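PDB 5G2P: transaminase from Arthrobacter sp., which probably catalyses pyridoxal-phosphate-dependent amino-group transfer as an S-selective omega-transaminase of the class-III aminotransferase family. Local coordinates for residues B[55-60]-B[444-449]; B[263-268]-B[291-296]; B[424-429]-B[462-467]. All coordinates share one frame; numbering follows the deposited sequence.

Interaction 1 (B[55-60]-B[444-449])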
ATOM      1  N   PHE B  55      39.230  -7.284  10.988  1.00 13.31           N
ATOM      2  CA  PHE B  55      39.015  -5.879  10.711  1.00 14.05           C
ATOM      3  C   PHE B  55      37.710  -5.608   9.981  1.00 14.00           C
ATOM      4  O   PHE B  55      37.597  -4.609   9.276  1.00 13.14           O
ATOM      5  CB  PHE B  55      40.227  -5.229  10.023  1.00 13.77           C
ATOM      6  CG  PHE B  55      41.130  -4.532  10.980  1.00 14.18           C
ATOM      7  CD1 PHE B  55      41.598  -5.198  12.114  1.00 14.70           C
ATOM      8  CD2 PHE B  55      41.452  -3.198  10.805  1.00 13.97           C
ATOM      9  CE1 PHE B  55      42.422  -4.556  13.028  1.00 14.53           C
ATOM     10  CE2 PHE B  55      42.263  -2.551  11.708  1.00 14.55           C
ATOM     11  CZ  PHE B  55      42.740  -3.220  12.832  1.00 14.50           C
ATOM     12  N   PHE B  56      36.740  -6.501  10.168  1.00 14.30           N
ATOM     13  CA  PHE B  56      35.319  -6.163   9.970  1.00 14.42           C
ATOM     14  C   PHE B  56      34.663  -5.912  11.336  1.00 14.70           C
ATOM     15  O   PHE B  56      33.558  -5.365  11.383  1.00 15.02           O
ATOM     16  CB  PHE B  56      34.548  -7.294   9.311  1.00 14.40           C
ATOM     17  CG  PHE B  56      34.913  -7.553   7.869  1.00 15.01           C
ATOM     18  CD1 PHE B  56      34.370  -6.772   6.843  1.00 15.30           C
ATOM     19  CD2 PHE B  56      35.720  -8.649   7.535  1.00 15.75           C
ATOM     20  CE1 PHE B  56      34.687  -7.056   5.505  1.00 16.43           C
ATOM     21  CE2 PHE B  56      36.027  -8.952   6.197  1.00 15.71           C
ATOM     22  CZ  PHE B  56      35.521  -8.144   5.187  1.00 14.80           C
ATOM     23  N   ASN B  57      35.333  -6.315  12.426  1.00 13.74           N
ATOM     24  CA  ASN B  57      34.750  -6.315  13.786  1.00 14.57           C
ATOM     25  C   ASN B  57      33.341  -6.980  13.717  1.00 14.71           C
ATOM     26  O   ASN B  57      32.355  -6.457  14.251  1.00 15.15           O
ATOM     27  CB  ASN B  57      34.706  -4.874  14.347  1.00 14.36           C
ATOM     28  CG  ASN B  57      34.460  -4.789  15.855  1.00 15.40           C
ATOM     29  OD1 ASN B  57      33.552  -4.080  16.277  1.00 15.06           O
ATOM     30  ND2 ASN B  57      35.315  -5.439  16.674  1.00 15.59           N
ATOM     31  N   GLN B  58      33.290  -8.137  13.044  1.00 14.53           N
ATOM     32  CA  GLN B  58      32.051  -8.817  12.644  1.00 14.07           C
ATOM     33  C   GLN B  58      31.216  -7.929  11.699  1.00 14.95           C
ATOM     34  O   GLN B  58      31.416  -7.976  10.459  1.00 14.70           O
ATOM     35  CB  GLN B  58      31.260  -9.342  13.850  1.00 13.67           C
ATOM     36  CG  GLN B  58      31.950 -10.532  14.553  1.00 14.26           C
ATOM     37  CD  GLN B  58      32.235 -11.699  13.604  1.00 13.84           C
ATOM     38  OE1 GLN B  58      31.317 -12.348  13.124  1.00 14.09           O
ATOM     39  NE2 GLN B  58      33.517 -11.941  13.309  1.00 14.24           N
ATOM     40  N   LEU B  59      30.321  -7.117  12.270  1.00 13.84           N
ATOM     41  CA  LEU B  59      29.524  -6.167  11.501  1.00 14.79           C
ATOM     42  C   LEU B  59      29.646  -4.803  12.150  1.00 14.92           C
ATOM     43  O   LEU B  59      28.631  -4.151  12.401  1.00 14.43           O
ATOM     44  CB  LEU B  59      28.048  -6.620  11.445  1.00 14.93           C
ATOM     45  CG  LEU B  59      27.831  -7.932  10.651  1.00 16.39           C
ATOM     46  CD1 LEU B  59      26.418  -8.478  10.789  1.00 17.01           C
ATOM     47  CD2 LEU B  59      28.209  -7.819   9.174  1.00 16.99           C
ATOM     48  N   CYS B  60      30.891  -4.402  12.449  1.00 15.32           N
ATOM     49  CA  CYS B  60      31.175  -3.171  13.196  1.00 15.98           C
ATOM     50  C   CYS B  60      30.336  -3.130  14.472  1.00 14.81           C
ATOM     51  O   CYS B  60      29.748  -2.094  14.821  1.00 14.42           O
ATOM     52  CB  CYS B  60      30.953  -1.922  12.325  1.00 17.74           C
ATOM     53  SG  CYS B  60      32.297  -1.665  11.117  1.00 23.79           S
ATOM     54  N   GLY B 444      36.492  -1.696  10.198  1.00 16.31           N
ATOM     55  CA  GLY B 444      36.252  -1.426  11.619  1.00 16.42           C
ATOM     56  C   GLY B 444      37.002  -2.414  12.491  1.00 16.24           C
ATOM     57  O   GLY B 444      37.287  -3.533  12.083  1.00 16.25           O
ATOM     58  N   ALA B 445      37.380  -1.988  13.681  1.00 16.03           N
ATOM     59  CA  ALA B 445      37.932  -2.940  14.645  1.00 15.78           C
ATOM     60  C   ALA B 445      37.315  -2.566  15.989  1.00 16.19           C
ATOM     61  O   ALA B 445      36.470  -1.665  16.024  1.00 16.24           O
ATOM     62  CB  ALA B 445      39.440  -2.846  14.667  1.00 16.54           C
ATOM     63  N   SER B 446      37.712  -3.238  17.076  1.00 15.88           N
ATOM     64  CA  SER B 446      37.243  -2.861  18.421  1.00 16.37           C
ATOM     65  C   SER B 446      37.792  -1.481  18.769  1.00 16.45           C
ATOM     66  O   SER B 446      38.841  -1.080  18.253  1.00 15.90           O
ATOM     67  CB  SER B 446      37.742  -3.875  19.455  1.00 16.55           C
ATOM     68  OG  SER B 446      37.423  -5.190  19.011  1.00 18.19           O
ATOM     69  N   LEU B 447      37.108  -0.765  19.661  1.00 15.44           N
ATOM     70  CA  LEU B 447      37.560   0.581  20.061  1.00 15.80           C
ATOM     71  C   LEU B 447      38.935   0.539  20.723  1.00 16.37           C
ATOM     72  O   LEU B 447      39.708   1.496  20.605  1.00 17.37           O
ATOM     73  CB  LEU B 447      36.560   1.254  20.998  1.00 15.08           C
ATOM     74  CG  LEU B 447      35.071   1.179  20.600  1.00 16.50           C
ATOM     75  CD1 LEU B 447      34.205   2.015  21.551  1.00 15.62           C
ATOM     76  CD2 LEU B 447      34.866   1.635  19.168  1.00 16.08           C
ATOM     77  N   ASN B 448      39.233  -0.568  21.391  1.00 16.64           N
ATOM     78  CA  ASN B 448      40.537  -0.752  22.037  1.00 19.48           C
ATOM     79  C   ASN B 448      41.589  -1.536  21.205  1.00 19.95           C
ATOM     80  O   ASN B 448      42.559  -2.083  21.773  1.00 20.03           O
ATOM     81  CB  ASN B 448      40.360  -1.419  23.404  1.00 21.27           C
ATOM     82  CG  ASN B 448      39.456  -2.649  23.358  1.00 24.38           C
ATOM     83  OD1 ASN B 448      39.268  -3.302  22.316  1.00 24.95           O
ATOM     84  ND2 ASN B 448      38.875  -2.967  24.508  1.00 25.64           N
ATOM     85  N   VAL B 449      41.391  -1.604  19.886  1.00 17.87           N
ATOM     86  CA  VAL B 449      42.359  -2.266  18.990  1.00 18.11           C
ATOM     87  C   VAL B 449      43.763  -1.698  19.253  1.00 18.65           C
ATOM     88  O   VAL B 449      43.916  -0.502  19.472  1.00 18.43           O
ATOM     89  CB  VAL B 449      41.959  -2.133  17.484  1.00 18.56           C
ATOM     90  CG1 VAL B 449      42.014  -0.678  17.015  1.00 18.56           C
ATOM     91  CG2 VAL B 449      42.833  -3.020  16.584  1.00 17.72           C
TER

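Interaction 2 (B[263-268]-B[291-296])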
ATOM      1  N   GLY B 263       8.856  21.267  10.844  1.00 19.16           N
ATOM      2  CA  GLY B 263       8.050  20.619  11.888  1.00 18.88           C
ATOM      3  C   GLY B 263       8.091  19.096  11.750  1.00 18.64           C
ATOM      4  O   GLY B 263       7.146  18.413  12.116  1.00 19.62           O
ATOM      5  N   VAL B 264       9.206  18.569  11.246  1.00 16.94           N
ATOM      6  CA  VAL B 264       9.377  17.122  11.008  1.00 16.88           C
ATOM      7  C   VAL B 264      10.431  16.564  11.991  1.00 16.14           C
ATOM      8  O   VAL B 264      11.394  17.256  12.309  1.00 17.00           O
ATOM      9  CB  VAL B 264       9.752  16.922   9.518  1.00 17.24           C
ATOM     10  CG1 VAL B 264      10.241  15.525   9.203  1.00 16.88           C
ATOM     11  CG2 VAL B 264       8.538  17.268   8.639  1.00 18.10           C
ATOM     12  N   LEU B 265      10.244  15.350  12.507  1.00 14.54           N
ATOM     13  CA  LEU B 265      11.247  14.767  13.414  1.00 15.04           C
ATOM     14  C   LEU B 265      12.508  14.311  12.696  1.00 14.73           C
ATOM     15  O   LEU B 265      12.470  14.018  11.499  1.00 15.12           O
ATOM     16  CB  LEU B 265      10.672  13.579  14.196  1.00 14.67           C
ATOM     17  CG  LEU B 265       9.420  13.829  15.038  1.00 15.33           C
ATOM     18  CD1 LEU B 265       8.994  12.550  15.757  1.00 15.80           C
ATOM     19  CD2 LEU B 265       9.705  14.927  16.049  1.00 15.28           C
ATOM     20  N   TRP B 266      13.621  14.275  13.436  1.00 14.47           N
ATOM     21  CA  TRP B 266      14.825  13.611  12.952  1.00 14.72           C
ATOM     22  C   TRP B 266      15.204  12.428  13.825  1.00 14.57           C
ATOM     23  O   TRP B 266      15.446  12.569  15.047  1.00 14.49           O
ATOM     24  CB  TRP B 266      16.000  14.582  12.832  1.00 14.88           C
ATOM     25  CG  TRP B 266      17.302  13.905  12.440  1.00 15.57           C
ATOM     26  CD1 TRP B 266      17.483  12.879  11.523  1.00 15.12           C
ATOM     27  CD2 TRP B 266      18.599  14.228  12.943  1.00 16.03           C
ATOM     28  NE1 TRP B 266      18.814  12.532  11.460  1.00 15.21           N
ATOM     29  CE2 TRP B 266      19.525  13.345  12.314  1.00 16.61           C
ATOM     30  CE3 TRP B 266      19.072  15.176  13.860  1.00 16.60           C
ATOM     31  CZ2 TRP B 266      20.904  13.377  12.593  1.00 17.35           C
ATOM     32  CZ3 TRP B 266      20.439  15.207  14.145  1.00 16.74           C
ATOM     33  CH2 TRP B 266      21.341  14.310  13.506  1.00 18.62           C
ATOM     34  N   ILE B 267      15.263  11.264  13.174  1.00 14.36           N
ATOM     35  CA  ILE B 267      15.701  10.017  13.815  1.00 13.53           C
ATOM     36  C   ILE B 267      17.112   9.771  13.352  1.00 13.17           C
ATOM     37  O   ILE B 267      17.337   9.578  12.157  1.00 12.53           O
ATOM     38  CB  ILE B 267      14.853   8.811  13.373  1.00 13.95           C
ATOM     39  CG1 ILE B 267      13.380   8.996  13.770  1.00 13.07           C
ATOM     40  CG2 ILE B 267      15.420   7.506  13.966  1.00 13.84           C
ATOM     41  CD1 ILE B 267      12.444   8.133  12.928  1.00 14.27           C
ATOM     42  N   SER B 268      18.068   9.778  14.288  1.00 13.29           N
ATOM     43  CA  SER B 268      19.421   9.388  13.933  1.00 13.32           C
ATOM     44  C   SER B 268      19.503   7.892  14.187  1.00 13.50           C
ATOM     45  O   SER B 268      19.431   7.465  15.323  1.00 13.83           O
ATOM     46  CB  SER B 268      20.479  10.089  14.795  1.00 13.10           C
ATOM     47  OG  SER B 268      21.776   9.806  14.266  1.00 13.34           O
ATOM     48  N   PRO B 291      19.320  14.934  17.846  1.00 18.58           N
ATOM     49  CA  PRO B 291      18.141  14.396  17.152  1.00 17.14           C
ATOM     50  C   PRO B 291      16.923  14.350  18.085  1.00 16.66           C
ATOM     51  O   PRO B 291      17.048  14.668  19.254  1.00 17.41           O
ATOM     52  CB  PRO B 291      18.594  12.984  16.775  1.00 17.24           C
ATOM     53  CG  PRO B 291      19.456  12.584  17.918  1.00 17.68           C
ATOM     54  CD  PRO B 291      20.221  13.851  18.290  1.00 17.45           C
ATOM     55  N   ASP B 292      15.759  13.978  17.556  1.00 15.68           N
ATOM     56  CA  ASP B 292      14.554  13.739  18.350  1.00 15.25           C
ATOM     57  C   ASP B 292      14.506  12.323  18.907  1.00 14.53           C
ATOM     58  O   ASP B 292      13.963  12.087  19.977  1.00 14.27           O
ATOM     59  CB  ASP B 292      13.345  14.003  17.462  1.00 15.45           C
ATOM     60  CG  ASP B 292      13.325  15.443  16.974  1.00 16.82           C
ATOM     61  OD1 ASP B 292      13.114  16.349  17.811  1.00 17.21           O
ATOM     62  OD2 ASP B 292      13.602  15.672  15.791  1.00 18.18           O
ATOM     63  N   ILE B 293      15.096  11.399  18.156  1.00 14.79           N
ATOM     64  CA  ILE B 293      15.041   9.962  18.462  1.00 15.59           C
ATOM     65  C   ILE B 293      16.355   9.346  17.979  1.00 15.41           C
ATOM     66  O   ILE B 293      16.850   9.720  16.918  1.00 16.70           O
ATOM     67  CB  ILE B 293      13.861   9.244  17.741  1.00 15.63           C
ATOM     68  CG1 ILE B 293      12.500   9.823  18.154  1.00 15.17           C
ATOM     69  CG2 ILE B 293      13.864   7.745  18.060  1.00 16.34           C
ATOM     70  CD1 ILE B 293      11.334   9.333  17.296  1.00 14.55           C
ATOM     71  N   ILE B 294      16.905   8.412  18.764  1.00 15.17           N
ATOM     72  CA  ILE B 294      18.063   7.622  18.356  1.00 16.05           C
ATOM     73  C   ILE B 294      17.669   6.145  18.381  1.00 14.86           C
ATOM     74  O   ILE B 294      17.018   5.721  19.318  1.00 13.82           O
ATOM     75  CB  ILE B 294      19.216   7.780  19.393  1.00 16.83           C
ATOM     76  CG1 ILE B 294      19.655   9.241  19.522  1.00 19.07           C
ATOM     77  CG2 ILE B 294      20.402   6.879  19.051  1.00 18.90           C
ATOM     78  CD1 ILE B 294      20.611   9.452  20.716  1.00 20.37           C
ATOM     79  N   THR B 295      18.082   5.367  17.376  1.00 14.17           N
ATOM     80  CA  THR B 295      17.960   3.916  17.435  1.00 13.95           C
ATOM     81  C   THR B 295      19.322   3.304  17.710  1.00 14.04           C
ATOM     82  O   THR B 295      20.346   3.776  17.186  1.00 13.59           O
ATOM     83  CB  THR B 295      17.370   3.351  16.132  1.00 13.90           C
ATOM     84  OG1 THR B 295      18.164   3.798  15.018  1.00 14.53           O
ATOM     85  CG2 THR B 295      15.927   3.825  15.970  1.00 13.49           C
ATOM     86  N   MET B 296      19.337   2.254  18.524  1.00 14.58           N
ATOM     87  CA  MET B 296      20.582   1.639  18.996  1.00 15.01           C
ATOM     88  C   MET B 296      20.573   0.099  18.818  1.00 15.48           C
ATOM     89  O   MET B 296      19.507  -0.563  18.872  1.00 14.29           O
ATOM     90  CB  MET B 296      20.802   1.985  20.484  1.00 15.54           C
ATOM     91  CG  MET B 296      20.939   3.476  20.794  1.00 16.32           C
ATOM     92  SD  MET B 296      20.781   3.761  22.562  1.00 17.71           S
ATOM     93  CE  MET B 296      21.037   5.533  22.711  1.00 16.87           C
TER

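Interaction 3 (B[424-429]-B[462-467])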
ATOM      1  N   GLU B 424      40.089 -11.725  -0.143  1.00 21.83           N
ATOM      2  CA  GLU B 424      40.727 -13.026  -0.382  1.00 24.06           C
ATOM      3  C   GLU B 424      42.245 -12.936  -0.229  1.00 23.45           C
ATOM      4  O   GLU B 424      42.863 -13.786   0.428  1.00 23.20           O
ATOM      5  CB  GLU B 424      40.347 -13.597  -1.755  1.00 27.71           C
ATOM      6  CG  GLU B 424      38.849 -13.874  -1.954  1.00 33.66           C
ATOM      7  CD  GLU B 424      38.254 -14.942  -1.016  1.00 40.22           C
ATOM      8  OE1 GLU B 424      39.010 -15.704  -0.363  1.00 41.99           O
ATOM      9  OE2 GLU B 424      37.003 -15.040  -0.942  1.00 40.47           O
ATOM     10  N   LYS B 425      42.838 -11.881  -0.773  1.00 22.54           N
ATOM     11  CA  LYS B 425      44.297 -11.678  -0.657  1.00 23.24           C
ATOM     12  C   LYS B 425      44.809 -11.381   0.745  1.00 22.93           C
ATOM     13  O   LYS B 425      45.769 -12.021   1.204  1.00 20.86           O
ATOM     14  CB  LYS B 425      44.786 -10.612  -1.634  1.00 23.99           C
ATOM     15  CG  LYS B 425      45.041 -11.165  -3.015  1.00 28.88           C
ATOM     16  CD  LYS B 425      46.361 -11.944  -3.045  1.00 31.09           C
ATOM     17  CE  LYS B 425      46.277 -13.075  -4.058  1.00 34.38           C
ATOM     18  NZ  LYS B 425      47.438 -13.999  -3.975  1.00 34.84           N
ATOM     19  N   ALA B 426      44.156 -10.433   1.422  1.00 22.14           N
ATOM     20  CA  ALA B 426      44.429 -10.106   2.822  1.00 21.47           C
ATOM     21  C   ALA B 426      44.308 -11.328   3.749  1.00 21.28           C
ATOM     22  O   ALA B 426      45.033 -11.462   4.736  1.00 21.18           O
ATOM     23  CB  ALA B 426      43.492  -9.000   3.272  1.00 20.15           C
ATOM     24  N   LEU B 427      43.402 -12.233   3.410  1.00 20.80           N
ATOM     25  CA  LEU B 427      43.220 -13.449   4.180  1.00 20.80           C
ATOM     26  C   LEU B 427      44.488 -14.295   4.204  1.00 21.97           C
ATOM     27  O   LEU B 427      44.752 -14.975   5.193  1.00 21.47           O
ATOM     28  CB  LEU B 427      42.011 -14.242   3.666  1.00 21.87           C
ATOM     29  CG  LEU B 427      41.457 -15.384   4.540  1.00 24.58           C
ATOM     30  CD1 LEU B 427      41.301 -14.971   6.006  1.00 22.70           C
ATOM     31  CD2 LEU B 427      40.151 -15.939   3.958  1.00 25.79           C
ATOM     32  N   GLU B 428      45.281 -14.237   3.126  1.00 21.87           N
ATOM     33  CA  GLU B 428      46.582 -14.922   3.087  1.00 21.96           C
ATOM     34  C   GLU B 428      47.522 -14.489   4.209  1.00 23.28           C
ATOM     35  O   GLU B 428      48.372 -15.262   4.628  1.00 23.78           O
ATOM     36  CB  GLU B 428      47.268 -14.696   1.747  1.00 21.91           C
ATOM     37  CG  GLU B 428      46.506 -15.327   0.589  1.00 23.32           C
ATOM     38  CD  GLU B 428      47.187 -15.114  -0.751  1.00 24.45           C
ATOM     39  OE1 GLU B 428      48.335 -14.607  -0.809  1.00 24.70           O
ATOM     40  OE2 GLU B 428      46.558 -15.461  -1.753  1.00 25.55           O
ATOM     41  N   LYS B 429      47.366 -13.253   4.676  1.00 21.85           N
ATOM     42  CA  LYS B 429      48.134 -12.720   5.801  1.00 22.31           C
ATOM     43  C   LYS B 429      47.392 -12.918   7.134  1.00 20.82           C
ATOM     44  O   LYS B 429      47.815 -12.366   8.169  1.00 19.69           O
ATOM     45  CB  LYS B 429      48.361 -11.225   5.609  1.00 24.74           C
ATOM     46  CG  LYS B 429      49.040 -10.850   4.320  1.00 27.16           C
ATOM     47  CD  LYS B 429      50.444 -11.384   4.308  1.00 30.10           C
ATOM     48  CE  LYS B 429      51.284 -10.595   3.346  1.00 33.45           C
ATOM     49  NZ  LYS B 429      52.475 -11.420   3.025  1.00 37.76           N
ATOM     50  N   ASP B 462      47.887  -3.385   2.147  1.00 19.53           N
ATOM     51  CA  ASP B 462      48.983  -3.011   1.228  1.00 19.70           C
ATOM     52  C   ASP B 462      49.267  -4.178   0.270  1.00 19.16           C
ATOM     53  O   ASP B 462      49.293  -4.006  -0.958  1.00 19.81           O
ATOM     54  CB  ASP B 462      50.204  -2.651   2.091  1.00 20.84           C
ATOM     55  CG  ASP B 462      51.420  -2.139   1.289  1.00 23.14           C
ATOM     56  OD1 ASP B 462      51.333  -1.744   0.113  1.00 21.00           O
ATOM     57  OD2 ASP B 462      52.497  -2.120   1.904  1.00 24.86           O
ATOM     58  N   TYR B 463      49.440  -5.372   0.834  1.00 20.25           N
ATOM     59  CA  TYR B 463      49.644  -6.608   0.079  1.00 20.73           C
ATOM     60  C   TYR B 463      48.527  -6.896  -0.936  1.00 21.37           C
ATOM     61  O   TYR B 463      48.797  -7.189  -2.108  1.00 20.30           O
ATOM     62  CB  TYR B 463      49.767  -7.761   1.073  1.00 21.51           C
ATOM     63  CG  TYR B 463      49.843  -9.143   0.488  1.00 21.63           C
ATOM     64  CD1 TYR B 463      51.018  -9.597  -0.127  1.00 23.10           C
ATOM     65  CD2 TYR B 463      48.752 -10.019   0.567  1.00 22.10           C
ATOM     66  CE1 TYR B 463      51.111 -10.882  -0.648  1.00 23.24           C
ATOM     67  CE2 TYR B 463      48.827 -11.317   0.063  1.00 23.60           C
ATOM     68  CZ  TYR B 463      50.011 -11.744  -0.548  1.00 25.81           C
ATOM     69  OH  TYR B 463      50.106 -13.020  -1.070  1.00 26.64           O
ATOM     70  N   ALA B 464      47.280  -6.831  -0.470  1.00 18.96           N
ATOM     71  CA  ALA B 464      46.122  -7.064  -1.324  1.00 19.52           C
ATOM     72  C   ALA B 464      46.028  -6.057  -2.476  1.00 19.27           C
ATOM     73  O   ALA B 464      45.606  -6.418  -3.560  1.00 19.31           O
ATOM     74  CB  ALA B 464      44.824  -7.058  -0.486  1.00 18.96           C
ATOM     75  N   LEU B 465      46.356  -4.789  -2.220  1.00 19.22           N
ATOM     76  CA  LEU B 465      46.295  -3.753  -3.255  1.00 20.12           C
ATOM     77  C   LEU B 465      47.424  -3.890  -4.291  1.00 21.88           C
ATOM     78  O   LEU B 465      47.227  -3.545  -5.457  1.00 21.46           O
ATOM     79  CB  LEU B 465      46.329  -2.346  -2.647  1.00 19.51           C
ATOM     80  CG  LEU B 465      45.122  -1.977  -1.777  1.00 19.74           C
ATOM     81  CD1 LEU B 465      45.350  -0.600  -1.146  1.00 20.01           C
ATOM     82  CD2 LEU B 465      43.844  -2.001  -2.617  1.00 20.06           C
ATOM     83  N   ASP B 466      48.597  -4.358  -3.865  1.00 22.48           N
ATOM     84  CA  ASP B 466      49.629  -4.764  -4.816  1.00 23.59           C
ATOM     85  C   ASP B 466      49.014  -5.743  -5.800  1.00 24.42           C
ATOM     86  O   ASP B 466      49.189  -5.609  -7.007  1.00 25.68           O
ATOM     87  CB  ASP B 466      50.789  -5.463  -4.109  1.00 26.09           C
ATOM     88  CG  ASP B 466      51.780  -4.501  -3.498  1.00 28.18           C
ATOM     89  OD1 ASP B 466      51.704  -3.284  -3.734  1.00 32.54           O
ATOM     90  OD2 ASP B 466      52.664  -4.973  -2.763  1.00 30.94           O
ATOM     91  N   TYR B 467      48.272  -6.722  -5.288  1.00 23.60           N
ATOM     92  CA  TYR B 467      47.665  -7.722  -6.152  1.00 24.74           C
ATOM     93  C   TYR B 467      46.558  -7.138  -7.045  1.00 25.63           C
ATOM     94  O   TYR B 467      46.514  -7.410  -8.252  1.00 22.29           O
ATOM     95  CB  TYR B 467      47.124  -8.881  -5.323  1.00 26.16           C
ATOM     96  CG  TYR B 467      46.516  -9.965  -6.172  1.00 28.23           C
ATOM     97  CD1 TYR B 467      47.323 -10.870  -6.866  1.00 29.23           C
ATOM     98  CD2 TYR B 467      45.139 -10.086  -6.288  1.00 27.95           C
ATOM     99  CE1 TYR B 467      46.764 -11.862  -7.655  1.00 28.92           C
ATOM    100  CE2 TYR B 467      44.571 -11.073  -7.069  1.00 30.64           C
ATOM    101  CZ  TYR B 467      45.392 -11.951  -7.756  1.00 30.95           C
ATOM    102  OH  TYR B 467      44.822 -12.929  -8.527  1.00 34.51           O
TER

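Interaction 1 (B[55-60]-B[444-449])
The ring of Phe-55 lies over the methyl group of Ala-445. CB of Ala-445 is 3.9 Å from the centroid of the Phe-55 ring and 15° off its normal, a CH-pi contact. The methyl sits off centre, toward the rim. The same end of the ring also meets Val-449: CZ of Phe-55 is 3.8 Å from CG2 of Val-449, and the two side chains cross at about a right angle.

The backbones are tied beside this apolar patch. Gly-444 N donates to Phe-55 O at 3.2 Å, but from well above the carbonyl plane. In return, O of Gly-444 lies 3.2 Å from CA of Phe-55, a CA-H...O contact. SG of Cys-60 is 4.0 Å from CA of Gly-444, on the side where a CB would stand, so the absence of a side chain permits this close approach. Cys-60 also touches Leu-272 of the PLP pocket, which places the contact next to the cofactor site.

Asn-57 has CG anti to its backbone nitrogen (chi1 -165°). This lays its amide along the Ala-445 carbonyl, with CG of Asn-57 3.6 Å from C of Ala-445. Arg-277 links the two segments, since it donates to both Asn-57 OD1 and Ala-445 O. Ser-446 OG is bound to Asp-42.

The first segment directly follows strand 51-54. The second joins strand 440-443 to helix 451-470 and includes a type I turn, Ser-446 to Val-449. The Phe-55 ring also packs on Ile-454 and Ala-457 of helix 451-470, while Leu-447 rests on helix 353-374.

Interaction 2 (B[263-268]-B[291-296])
Leu-265 meets the side chain of Asp-292, with CD2 of Leu-265 3.8 Å from CG of Asp-292. Its other methyl reaches toward the end of Ile-293.

Both the N and the O of Trp-266 are bonded to the second segment. The N donates to Asp-292 OD2 at 2.7 Å, nearly straight at 172°, and uses the anti lone pair of that oxygen. The O accepts from Asp-292 N at 2.9 Å. A second, weak bond reaches Trp-266 O from Ile-293 N at 3.3 Å. Asp-292 thus holds Trp-266 through both its main chain and its carboxylate. The indole has CG trans to the backbone N (chi1 175°) and lies against Pro-291. CB of Pro-291 stands over one face, 4.0 Å from the centroid of the six-membered ring of Trp-266, a CH-pi contact. NE1 is bound to Thr-236.

Ile-267 pairs with Ile-293 in parallel register. Their side chains lie side by side and point the same way, with CG1 of Ile-267 4.0 Å from CB of Ile-293. Ser-268 N donates to Ile-293 O at 2.9 Å. Ser-268 O then accepts from Thr-295 N at 3.2 Å.

These are neighbouring parallel strands of the mixed seven-stranded sheet in the large domain of a fold-type I PLP enzyme. Thr-295 OG1 is bound to Asp-269, which lines the PLP pocket.

The Asp-292 carboxylate is buried, yet it has the Trp-266 N-H and a salt bridge from Arg-256 on OD2. This pairing is consistent with a charged carboxylate at the start of the strand pair.

Interaction 3 (B[424-429]-B[462-467])
Lys-425 lays its chain over the ring of Tyr-467. CE of Lys-425 sits above the ring centre, 3.6 Å from the centroid of Tyr-467 and 6° off its normal. NZ of Lys-425 lies farther out, 4.5 Å from the same centroid, still a cation-pi contact. Lys-429 treats Tyr-463 in a similar way: its NZ is 4.1 Å from the Tyr-463 centroid, with CE closer over the same face. At the edge of that ring, Tyr-463 OH donates to Glu-428 OE1. The modelled bond is very short, so its exact length is doubtful. The Glu-428 carboxylate is turned 61° from the ring plane.

The contact joins the C-terminal end of helix 418-427 and the residues after it to helix 451-470, near the C-terminus of this class-III aminotransferase. CB of Lys-425 packs on CB of Ala-464 at 3.7 Å.

Glu-428 OE2 accepts from Lys-425 NZ at 2.8 Å, a salt bridge within the first segment. The two oxygens of Glu-428 thus serve Lys-425 and Tyr-463 separately. With an alanine for Lys-425, the face of Tyr-467 is likely to lose its cover and Glu-428 OE2 its positive partner. In both tyrosines CG lies opposite the backbone N (chi1 near 180°), sending the rings toward 424-429. Tyr-467 also packs on Ile-421, and Ala-426 on Ala-460. Asp-462, next to Tyr-463, is held by Lys-374 and His-375.

Overall arrangement
Interactions 1 and 2 are buried, while interaction 3 is partly exposed at the chain's edge. Interaction 2 is sheet pairing in the large domain, built on main-chain bonds and one buried carboxylate. Interaction 1 joins a helical turn to an irregular segment by an aromatic-methyl contact, with one main-chain bond. Interaction 3 uses lysine chains over tyrosine rings. Interactions 1 and 3 share helix 451-470: Phe-55 and Val-449 pack on its early part, and 462-467 lies later. Their centres are about 19 Å apart, on the same side of the chain's centre. Interaction 2 lies on the opposite side, about 40 Å from interaction 3 between centres. Interactions 1 and 2 each bring a side chain near a bound PLP.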